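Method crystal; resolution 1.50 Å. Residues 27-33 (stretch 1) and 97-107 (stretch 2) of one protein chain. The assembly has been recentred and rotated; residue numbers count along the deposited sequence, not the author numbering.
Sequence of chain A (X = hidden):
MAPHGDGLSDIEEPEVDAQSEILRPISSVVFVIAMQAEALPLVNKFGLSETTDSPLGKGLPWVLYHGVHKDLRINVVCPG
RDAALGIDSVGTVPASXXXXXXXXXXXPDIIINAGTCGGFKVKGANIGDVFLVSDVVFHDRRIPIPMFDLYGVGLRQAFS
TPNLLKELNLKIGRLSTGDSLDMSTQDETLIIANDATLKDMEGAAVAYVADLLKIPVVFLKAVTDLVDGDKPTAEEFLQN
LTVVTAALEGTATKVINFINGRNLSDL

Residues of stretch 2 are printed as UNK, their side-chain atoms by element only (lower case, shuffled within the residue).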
ATOM      1  N   SER A  27      -8.658  17.331 -20.110  1.00 29.73           N
ATOM      2  CA  SER A  27     -10.111  17.285 -19.998  1.00 31.00           C
ATOM      3  C   SER A  27     -10.612  16.723 -18.675  1.00 30.07           C
ATOM      4  O   SER A  27     -11.741  17.000 -18.271  1.00 30.73           O
ATOM      5  CB  SER A  27     -10.703  16.470 -21.151  1.00 31.33           C
ATOM      6  OG  SER A  27     -10.287  15.118 -21.090  1.00 34.49           O
ATOM      7  N   SER A  28      -9.780  15.937 -17.996  1.00 29.57           N
ATOM      8  CA  SER A  28     -10.187  15.354 -16.726  1.00 28.96           C
ATOM      9  C   SER A  28      -9.056  15.343 -15.710  1.00 27.15           C
ATOM     10  O   SER A  28      -7.905  15.062 -16.043  1.00 25.45           O
ATOM     11  CB  SER A  28     -10.695  13.924 -16.933  1.00 31.25           C
ATOM     12  OG  SER A  28      -9.654  13.063 -17.366  1.00 34.71           O
ATOM     13  N   VAL A  29      -9.403  15.651 -14.466  1.00 25.92           N
ATOM     14  CA  VAL A  29      -8.438  15.679 -13.378  1.00 25.67           C
ATOM     15  C   VAL A  29      -9.006  14.901 -12.205  1.00 24.20           C
ATOM     16  O   VAL A  29     -10.192  15.006 -11.902  1.00 23.72           O
ATOM     17  CB  VAL A  29      -8.172  17.121 -12.898  1.00 25.91           C
ATOM     18  CG1 VAL A  29      -7.159  17.113 -11.756  1.00 26.24           C
ATOM     19  CG2 VAL A  29      -7.679  17.974 -14.057  1.00 28.59           C
ATOM     20  N   VAL A  30      -8.159  14.114 -11.550  1.00 24.06           N
ATOM     21  CA  VAL A  30      -8.586  13.362 -10.381  1.00 21.85           C
ATOM     22  C   VAL A  30      -7.758  13.809  -9.188  1.00 21.00           C
ATOM     23  O   VAL A  30      -6.527  13.815  -9.251  1.00 22.21           O
ATOM     24  CB  VAL A  30      -8.380  11.835 -10.541  1.00 23.48           C
ATOM     25  CG1 VAL A  30      -8.551  11.145  -9.191  1.00 24.48           C
ATOM     26  CG2 VAL A  30      -9.385  11.266 -11.534  1.00 23.41           C
ATOM     27  N   PHE A  31      -8.437  14.218  -8.123  1.00 19.60           N
ATOM     28  CA  PHE A  31      -7.758  14.603  -6.892  1.00 19.24           C
ATOM     29  C   PHE A  31      -7.836  13.388  -5.982  1.00 19.39           C
ATOM     30  O   PHE A  31      -8.914  12.825  -5.795  1.00 20.22           O
ATOM     31  CB  PHE A  31      -8.474  15.748  -6.165  1.00 19.47           C
ATOM     32  CG  PHE A  31      -8.147  17.117  -6.688  1.00 20.15           C
ATOM     33  CD1 PHE A  31      -8.758  17.603  -7.839  1.00 24.95           C
ATOM     34  CD2 PHE A  31      -7.243  17.935  -6.012  1.00 20.50           C
ATOM     35  CE1 PHE A  31      -8.475  18.887  -8.311  1.00 25.31           C
ATOM     36  CE2 PHE A  31      -6.952  19.221  -6.477  1.00 21.88           C
ATOM     37  CZ  PHE A  31      -7.571  19.696  -7.627  1.00 26.63           C
ATOM     38  N   VAL A  32      -6.697  12.969  -5.439  1.00 19.16           N
ATOM     39  CA  VAL A  32      -6.674  11.857  -4.500  1.00 18.36           C
ATOM     40  C   VAL A  32      -6.427  12.552  -3.169  1.00 19.15           C
ATOM     41  O   VAL A  32      -5.383  13.180  -2.976  1.00 18.41           O
ATOM     42  CB  VAL A  32      -5.531  10.872  -4.797  1.00 16.99           C
ATOM     43  CG1 VAL A  32      -5.427   9.854  -3.670  1.00 18.31           C
ATOM     44  CG2 VAL A  32      -5.793  10.162  -6.122  1.00 17.80           C
ATOM     45  N   ILE A  33      -7.406  12.470  -2.271  1.00 18.27           N
ATOM     46  CA  ILE A  33      -7.329  13.126  -0.966  1.00 18.74           C
ATOM     47  C   ILE A  33      -7.645  12.124   0.140  1.00 18.86           C
ATOM     48  O   ILE A  33      -8.709  11.504   0.153  1.00 21.24           O
ATOM     49  CB  ILE A  33      -8.309  14.323  -0.923  1.00 19.93           C
ATOM     50  CG1 ILE A  33      -7.979  15.278  -2.079  1.00 19.98           C
ATOM     51  CG2 ILE A  33      -8.216  15.044   0.415  1.00 20.33           C
ATOM     52  CD1 ILE A  33      -8.875  16.503  -2.174  1.00 21.59           C
ATOM     53  N   UNK A  97      -4.583   2.024  -3.420  1.00 16.12           N
ATOM     54  CA  UNK A  97      -5.758   1.350  -3.969  1.00 17.51           C
ATOM     55  C   UNK A  97      -6.717   2.304  -4.675  1.00 17.49           C
ATOM     56  O   UNK A  97      -7.156   2.027  -5.793  1.00 17.66           O
ATOM     57  c   UNK A  97      -5.634  -1.711  -3.227  1.00 20.74           C
ATOM     58  c   UNK A  97      -6.501  -1.027  -0.984  1.00 19.95           C
ATOM     59  c   UNK A  97      -5.762  -0.574  -2.226  1.00 18.84           C
ATOM     60  c   UNK A  97      -6.506   0.595  -2.869  1.00 17.44           C
ATOM     61  N   UNK A  98      -7.044   3.429  -4.045  1.00 18.55           N
ATOM     62  CA  UNK A  98      -7.965   4.358  -4.692  1.00 19.34           C
ATOM     63  C   UNK A  98      -7.327   5.039  -5.897  1.00 19.56           C
ATOM     64  O   UNK A  98      -8.016   5.397  -6.849  1.00 18.88           O
ATOM     65  c   UNK A  98      -7.405   6.352  -3.220  1.00 19.29           C
ATOM     66  c   UNK A  98      -7.906   7.456  -2.305  1.00 27.10           C
ATOM     67  c   UNK A  98      -8.516   5.421  -3.708  1.00 21.23           C
ATOM     68  c   UNK A  98      -9.183   4.723  -2.535  1.00 23.59           C
ATOM     69  N   UNK A  99      -6.010   5.212  -5.871  1.00 17.01           N
ATOM     70  CA  UNK A  99      -5.327   5.818  -7.007  1.00 17.12           C
ATOM     71  C   UNK A  99      -5.405   4.837  -8.182  1.00 18.21           C
ATOM     72  O   UNK A  99      -5.720   5.226  -9.309  1.00 18.55           O
ATOM     73  o   UNK A  99      -3.763   7.037  -5.605  1.00 17.98           O
ATOM     74  c   UNK A  99      -3.151   6.708  -7.906  1.00 17.71           C
ATOM     75  c   UNK A  99      -3.844   6.111  -6.692  1.00 17.72           C
ATOM     76  N   UNK A 100      -5.137   3.565  -7.901  1.00 17.35           N
ATOM     77  CA  UNK A 100      -5.178   2.529  -8.923  1.00 17.97           C
ATOM     78  C   UNK A 100      -6.580   2.397  -9.515  1.00 18.40           C
ATOM     79  O   UNK A 100      -6.754   2.440 -10.732  1.00 20.17           O
ATOM     80  c   UNK A 100      -6.001  -1.929 -10.107  1.00 23.50           C
ATOM     81  c   UNK A 100      -4.845   0.036  -9.289  1.00 18.24           C
ATOM     82  c   UNK A 100      -3.996  -1.182 -11.205  1.00 21.05           C
ATOM     83  c   UNK A 100      -3.897  -0.126 -10.295  1.00 20.57           C
ATOM     84  c   UNK A 100      -5.051  -2.081 -11.107  1.00 21.10           C
ATOM     85  c   UNK A 100      -4.754   1.185  -8.326  1.00 18.24           C
ATOM     86  c   UNK A 100      -5.894  -0.873  -9.204  1.00 21.49           C
ATOM     87  N   UNK A 101      -7.580   2.247  -8.652  1.00 20.01           N
ATOM     88  CA  UNK A 101      -8.957   2.088  -9.115  1.00 19.74           C
ATOM     89  C   UNK A 101      -9.476   3.322  -9.855  1.00 20.88           C
ATOM     90  O   UNK A 101     -10.172   3.197 -10.867  1.00 22.44           O
ATOM     91  c   UNK A 101      -9.868   1.754  -7.934  1.00 20.14           C
ATOM     92  N   UNK A 102      -9.132   4.505  -9.355  1.00 20.49           N
ATOM     93  CA  UNK A 102      -9.560   5.759  -9.974  1.00 21.19           C
ATOM     94  C   UNK A 102      -8.970   5.929 -11.368  1.00 22.24           C
ATOM     95  O   UNK A 102      -9.648   6.410 -12.282  1.00 23.14           O
ATOM     96  o   UNK A 102      -9.799   6.866  -7.837  1.00 28.78           O
ATOM     97  c   UNK A 102      -9.154   6.945  -9.094  1.00 24.15           C
ATOM     98  N   UNK A 103      -7.708   5.543 -11.533  1.00 20.76           N
ATOM     99  CA  UNK A 103      -7.055   5.657 -12.832  1.00 21.91           C
ATOM    100  C   UNK A 103      -7.719   4.735 -13.850  1.00 21.38           C
ATOM    101  O   UNK A 103      -8.016   5.149 -14.971  1.00 23.67           O
ATOM    102  c   UNK A 103      -3.345   6.050 -11.725  1.00 21.91           C
ATOM    103  c   UNK A 103      -5.558   5.293 -12.750  1.00 21.28           C
ATOM    104  c   UNK A 103      -4.973   5.134 -14.160  1.00 21.98           C
ATOM    105  c   UNK A 103      -4.804   6.379 -11.980  1.00 20.29           C
ATOM    106  N   UNK A 104      -7.955   3.488 -13.458  1.00 21.63           N
ATOM    107  CA  UNK A 104      -8.565   2.521 -14.370  1.00 22.77           C
ATOM    108  C   UNK A 104     -10.018   2.821 -14.719  1.00 24.86           C
ATOM    109  O   UNK A 104     -10.461   2.550 -15.837  1.00 25.88           O
ATOM    110  c   UNK A 104      -8.443   1.105 -13.796  1.00 22.99           C
ATOM    111  c   UNK A 104      -6.920  -0.920 -13.651  1.00 26.07           C
ATOM    112  n   UNK A 104      -7.898  -1.496 -12.964  1.00 27.06           N
ATOM    113  c   UNK A 104      -7.016   0.578 -13.846  1.00 24.33           C
ATOM    114  o   UNK A 104      -5.965  -1.554 -14.110  1.00 30.18           O
ATOM    115  N   UNK A 105     -10.758   3.393 -13.779  1.00 24.85           N
ATOM    116  CA  UNK A 105     -12.160   3.706 -14.025  1.00 24.60           C
ATOM    117  C   UNK A 105     -12.399   5.094 -14.613  1.00 25.88           C
ATOM    118  O   UNK A 105     -13.217   5.253 -15.523  1.00 27.36           O
ATOM    119  c   UNK A 105     -12.956   3.553 -12.741  1.00 25.27           C
ATOM    120  N   UNK A 106     -11.676   6.089 -14.109  1.00 24.28           N
ATOM    121  CA  UNK A 106     -11.854   7.470 -14.551  1.00 25.17           C
ATOM    122  C   UNK A 106     -10.923   7.954 -15.666  1.00 24.65           C
ATOM    123  O   UNK A 106     -11.194   8.974 -16.297  1.00 26.94           O
ATOM    124  c   UNK A 106     -12.602   7.982 -12.135  1.00 27.74           C
ATOM    125  c   UNK A 106     -12.449   8.997 -11.012  1.00 28.45           C
ATOM    126  c   UNK A 106     -11.745   8.401 -13.338  1.00 26.26           C
ATOM    127  c   UNK A 106     -14.065   7.860 -12.552  1.00 29.19           C
ATOM    128  N   UNK A 107      -9.832   7.230 -15.900  1.00 25.92           N
ATOM    129  CA  UNK A 107      -8.870   7.571 -16.947  1.00 26.02           C
ATOM    130  C   UNK A 107      -8.556   9.069 -17.006  1.00 25.96           C
ATOM    131  O   UNK A 107      -8.747   9.725 -18.033  1.00 27.54           O
ATOM    132  c   UNK A 107      -9.875   5.637 -18.250  1.00 30.30           C
ATOM    133  c   UNK A 107      -9.402   7.085 -18.298  1.00 27.91           C
ATOM    134  n   UNK A 107     -12.391   3.998 -18.554  1.00 39.06           N
ATOM    135  c   UNK A 107     -10.444   5.172 -19.575  1.00 33.68           C
ATOM    136  c   UNK A 107     -11.180   3.849 -19.413  1.00 35.85           C
TER
HETATM  137  O   HOH W   1     -10.662  11.589 -14.671  1.00 36.63           O

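Position 97 carries four carbons forked at the second, and none comes near the strand; it is Leu 97. At position 98 there are again four carbons, but the fork is at the first and one arm is two carbons long. The end of that arm makes an apolar contact with Val 32; this is Ile 98, whose CD1 lies 3.7 Å from Val 32 CG1. Position 99 has one carbon bearing an oxygen and a carbon, the pattern of Thr 99. Its CA-to-CB bond points sideways, yet Thr 99 OG1 still comes within 3.8 Å of Val 32 CG2.

Position 100 shows one carbon followed by a six-carbon ring, hence Phe 100, out of reach of the strand. A single carbon at position 101 identifies Ala 101, equally remote.

Position 102 has one carbon and one oxygen. Its CA-to-CB bond points toward the strand, and CB of position 102 sits 4.2 Å from Val 30 CG1. The residue is Ser 102, and Ser 102 OG donates a hydrogen bond to Ile 98 O at 2.5 Å.

Four carbons forked at the first, one arm longer, make position 103 Ile 103; its side chain makes no contact with the strand. Position 104 has three carbons, the third carrying oxygen and nitrogen, and is Gln 104, which makes no contact. Position 105, with one carbon, is Ala 105, also out of reach.

At position 106 four carbons fork at the second and one tip meets Val 30; this is Leu 106, whose CD1 lies 3.8 Å from Val 30 CG2. Position 107 has four carbons in a row ending in nitrogen: Lys 107. Its CA-to-CB bond points away from the strand, and Lys 107 NZ makes a weak hydrogen bond to Ala 105 O at 3.4 Å. Positive phi takes this residue out of the helix, while Lys 107 O approaches Ser 28 OG to 3.5 Å.

The helix runs nearly antiparallel to the strand, at 166°, with the axes 9.5 Å apart at closest approach. Ser 28, Val 30 and Val 32 point toward it, as strand alternation places every second side chain on one face, while Val 29 and Phe 31 are out of reach. The two valines pack against successive helical turns, and no direct hydrogen bond joins the stretches. At the helix end, the O of water 1 donates to Leu 106 O at 3.1 Å and forms a weak hydrogen bond with Ser 28 OG at 3.2 Å.

Stretch 2 97-107: LITFASIQALK
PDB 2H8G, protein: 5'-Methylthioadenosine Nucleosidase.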